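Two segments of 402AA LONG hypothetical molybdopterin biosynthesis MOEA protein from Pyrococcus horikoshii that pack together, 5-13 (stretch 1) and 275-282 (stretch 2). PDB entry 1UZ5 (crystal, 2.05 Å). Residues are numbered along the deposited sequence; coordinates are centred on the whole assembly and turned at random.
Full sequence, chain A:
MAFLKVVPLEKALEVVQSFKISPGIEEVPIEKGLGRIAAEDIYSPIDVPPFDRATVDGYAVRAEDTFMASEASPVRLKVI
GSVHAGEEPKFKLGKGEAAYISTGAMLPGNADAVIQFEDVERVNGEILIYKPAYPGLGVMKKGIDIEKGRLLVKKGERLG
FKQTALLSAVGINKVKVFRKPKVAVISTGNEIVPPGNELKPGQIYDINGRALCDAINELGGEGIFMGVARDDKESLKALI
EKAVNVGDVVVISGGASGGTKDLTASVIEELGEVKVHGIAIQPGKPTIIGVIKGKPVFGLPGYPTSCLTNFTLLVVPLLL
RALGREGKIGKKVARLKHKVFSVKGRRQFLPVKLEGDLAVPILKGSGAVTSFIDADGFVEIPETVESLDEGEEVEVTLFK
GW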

# COMPACT_ATOMS: atom_id res chain seq x y z
N LYS A 5 -24.06 -16.48 23.26
CA LYS A 5 -22.75 -16.90 23.83
C LYS A 5 -21.67 -15.90 23.41
O LYS A 5 -20.94 -16.12 22.45
CB LYS A 5 -22.38 -18.30 23.32
CG LYS A 5 -21.40 -19.08 24.20
CD LYS A 5 -20.04 -18.40 24.31
CE LYS A 5 -19.82 -17.81 25.70
NZ LYS A 5 -20.81 -16.76 26.06
N VAL A 6 -21.58 -14.79 24.15
CA VAL A 6 -20.61 -13.75 23.87
C VAL A 6 -19.19 -14.14 24.26
O VAL A 6 -18.97 -14.75 25.30
CB VAL A 6 -20.98 -12.44 24.60
CG1 VAL A 6 -19.82 -11.47 24.56
CG2 VAL A 6 -22.21 -11.83 23.96
N VAL A 7 -18.23 -13.77 23.41
CA VAL A 7 -16.82 -14.08 23.64
C VAL A 7 -15.98 -12.80 23.55
O VAL A 7 -16.36 -11.85 22.87
CB VAL A 7 -16.32 -15.10 22.59
CG1 VAL A 7 -16.09 -14.41 21.26
CG2 VAL A 7 -15.06 -15.77 23.08
N PRO A 8 -14.84 -12.76 24.26
CA PRO A 8 -13.98 -11.56 24.21
C PRO A 8 -13.49 -11.26 22.80
O PRO A 8 -13.43 -12.14 21.95
CB PRO A 8 -12.84 -11.93 25.15
CG PRO A 8 -13.51 -12.80 26.16
CD PRO A 8 -14.37 -13.69 25.29
N LEU A 9 -13.13 -10.00 22.57
CA LEU A 9 -12.64 -9.58 21.27
C LEU A 9 -11.41 -10.40 20.88
O LEU A 9 -11.31 -10.91 19.77
CB LEU A 9 -12.27 -8.09 21.29
CG LEU A 9 -11.65 -7.49 20.02
CD1 LEU A 9 -12.57 -7.71 18.84
CD2 LEU A 9 -11.39 -6.01 20.23
N GLU A 10 -10.48 -10.53 21.82
CA GLU A 10 -9.26 -11.28 21.58
C GLU A 10 -9.54 -12.65 20.98
O GLU A 10 -8.82 -13.10 20.09
CB GLU A 10 -8.47 -11.44 22.88
CG GLU A 10 -7.19 -12.24 22.72
CD GLU A 10 -6.30 -11.70 21.62
OE1 GLU A 10 -5.97 -10.50 21.65
OE2 GLU A 10 -5.94 -12.48 20.71
N LYS A 11 -10.59 -13.31 21.46
CA LYS A 11 -10.93 -14.62 20.93
C LYS A 11 -11.40 -14.48 19.49
O LYS A 11 -10.98 -15.24 18.62
CB LYS A 11 -12.04 -15.27 21.76
CG LYS A 11 -12.50 -16.62 21.20
CD LYS A 11 -11.35 -17.61 21.13
CE LYS A 11 -11.77 -18.90 20.44
NZ LYS A 11 -12.89 -19.57 21.15
N ALA A 12 -12.28 -13.51 19.25
CA ALA A 12 -12.80 -13.27 17.91
C ALA A 12 -11.64 -12.95 16.97
O ALA A 12 -11.64 -13.34 15.80
CB ALA A 12 -13.80 -12.13 17.92
N LEU A 13 -10.64 -12.24 17.49
CA LEU A 13 -9.47 -11.88 16.69
C LEU A 13 -8.65 -13.13 16.37
O LEU A 13 -8.18 -13.30 15.25
CB LEU A 13 -8.60 -10.86 17.43
CG LEU A 13 -9.20 -9.46 17.58
CD1 LEU A 13 -8.27 -8.57 18.39
CD2 LEU A 13 -9.44 -8.87 16.20
N LYS A 275 -18.45 -19.69 14.12
CA LYS A 275 -17.35 -19.70 15.07
C LYS A 275 -17.64 -18.72 16.21
O LYS A 275 -17.48 -19.05 17.38
CB LYS A 275 -16.05 -19.28 14.38
CG LYS A 275 -15.59 -20.21 13.26
CD LYS A 275 -14.89 -21.44 13.81
CE LYS A 275 -14.28 -22.27 12.69
NZ LYS A 275 -13.46 -23.39 13.22
N VAL A 276 -18.08 -17.52 15.84
CA VAL A 276 -18.38 -16.49 16.82
C VAL A 276 -19.81 -15.99 16.65
O VAL A 276 -20.28 -15.80 15.53
CB VAL A 276 -17.43 -15.28 16.66
CG1 VAL A 276 -17.76 -14.20 17.69
CG2 VAL A 276 -15.99 -15.73 16.79
N HIS A 277 -20.51 -15.81 17.77
CA HIS A 277 -21.87 -15.30 17.75
C HIS A 277 -22.02 -14.38 18.94
O HIS A 277 -22.45 -14.80 20.02
CB HIS A 277 -22.90 -16.43 17.85
CG HIS A 277 -24.31 -15.97 17.63
ND1 HIS A 277 -25.39 -16.81 17.77
CD2 HIS A 277 -24.80 -14.77 17.25
CE1 HIS A 277 -26.50 -16.14 17.49
NE2 HIS A 277 -26.17 -14.90 17.17
N GLY A 278 -21.64 -13.13 18.74
CA GLY A 278 -21.71 -12.16 19.82
C GLY A 278 -20.31 -11.90 20.32
O GLY A 278 -19.54 -12.84 20.53
N ILE A 279 -19.98 -10.63 20.51
CA ILE A 279 -18.66 -10.26 20.99
C ILE A 279 -18.80 -9.30 22.16
O ILE A 279 -19.64 -8.41 22.14
CB ILE A 279 -17.84 -9.59 19.86
CG1 ILE A 279 -17.76 -10.53 18.65
CG2 ILE A 279 -16.44 -9.25 20.36
CD1 ILE A 279 -17.04 -9.93 17.45
N ALA A 280 -17.96 -9.50 23.18
CA ALA A 280 -17.99 -8.66 24.37
C ALA A 280 -17.46 -7.26 24.09
O ALA A 280 -16.48 -6.82 24.70
CB ALA A 280 -17.19 -9.32 25.49
N ILE A 281 -18.11 -6.55 23.17
CA ILE A 281 -17.71 -5.20 22.82
C ILE A 281 -18.91 -4.33 22.48
O ILE A 281 -20.02 -4.83 22.29
CB ILE A 281 -16.75 -5.19 21.61
CG1 ILE A 281 -17.43 -5.84 20.41
CG2 ILE A 281 -15.45 -5.91 21.97
CD1 ILE A 281 -16.60 -5.82 19.14
N GLN A 282 -18.67 -3.02 22.39
CA GLN A 282 -19.70 -2.05 22.05
C GLN A 282 -19.14 -1.05 21.04
O GLN A 282 -18.19 -0.33 21.34
CB GLN A 282 -20.16 -1.32 23.32
CG GLN A 282 -20.70 0.09 23.08
CD GLN A 282 -21.83 0.12 22.07
OE1 GLN A 282 -22.88 -0.49 22.27
NE2 GLN A 282 -21.63 0.85 20.97

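Residues 5-13 lie against residues 275-282, more than 260 positions away in the same chain, through a single beta bridge followed by an apolar patch on the first turns of a helix. The bridge pairs Val7 with Ile279, CA to CA 5.0 Å. Val7 gives both bonds from its own backbone: its N donates to Gly278 O (3.3 Å, 158° at the hydrogen), and its O accepts from Ala280 N (2.9 Å, 167°), the shorter and straighter of the two. Val7 O also receives a CA-H...O contact from Ile279 CA at 3.4 Å. The two stretches run in the same direction through the bridge, Val6 beside Gly278 and Pro8 beside Ala280. Before the bridge the backbones come close without bonding: Lys5 O and His277 O are 3.2 Å apart, but both are acceptors.

Gly278 has phi/psi of 105/134, where a CB would jam against the carbonyl O of His277; such a CB would also lie 3.1 Å from Val6 CG2, so the missing side chain leaves room for Val6. Val6, with chi1 t (167°), brings CG1 to 3.5 Å from Ala280 CB and to a tight 3.0 Å from Ala280 N. Lys5 takes no polar partner across the interface; its side chain folds back, with chi2 and chi4 both m and chi3 off-well at 108°, so that NZ donates to Val6 O at 2.8 Å.

Val7 adopts chi1 p (76°), and in this rotamer its CG1 sits 3.9 Å from CG1 of Val276, whose chi1 is t. Pro8 occupies the N-cap position, its CB directed away from stretch 2; its O accepts from Ala12 N (3.2 Å) and, weakly, from Lys11 N (3.1 Å). The helix that follows presents Leu9 and Ala12 to the other stretch, while Glu10 and Leu13 stay out of reach. Leu9 (chi1 t, chi2 p) brings CB to 3.9 Å from Ile281 CG2 and to 4.4 Å from Ile279 CG2, and its t,p rotamer places CD1 about 4.4 Å from Ile279 CG2 as well. The CA-to-CB bond of Ile281 points toward stretch 1.

Ile279 points its CA-to-CB bond away overall, yet its m,t rotamer extends CD1 to 3.9 Å from Ala12 CB, while CG2 comes within 3.9 Å of Leu9 CA. The small Ala12 side chain points toward stretch 2 and also meets Val276, CB to CG2 at 4.4 Å. These helix contacts are wholly apolar: close packing of buried Leu9, Ala12, Val276, Ile279 and Ile281 complements the two backbone hydrogen bonds at Val7.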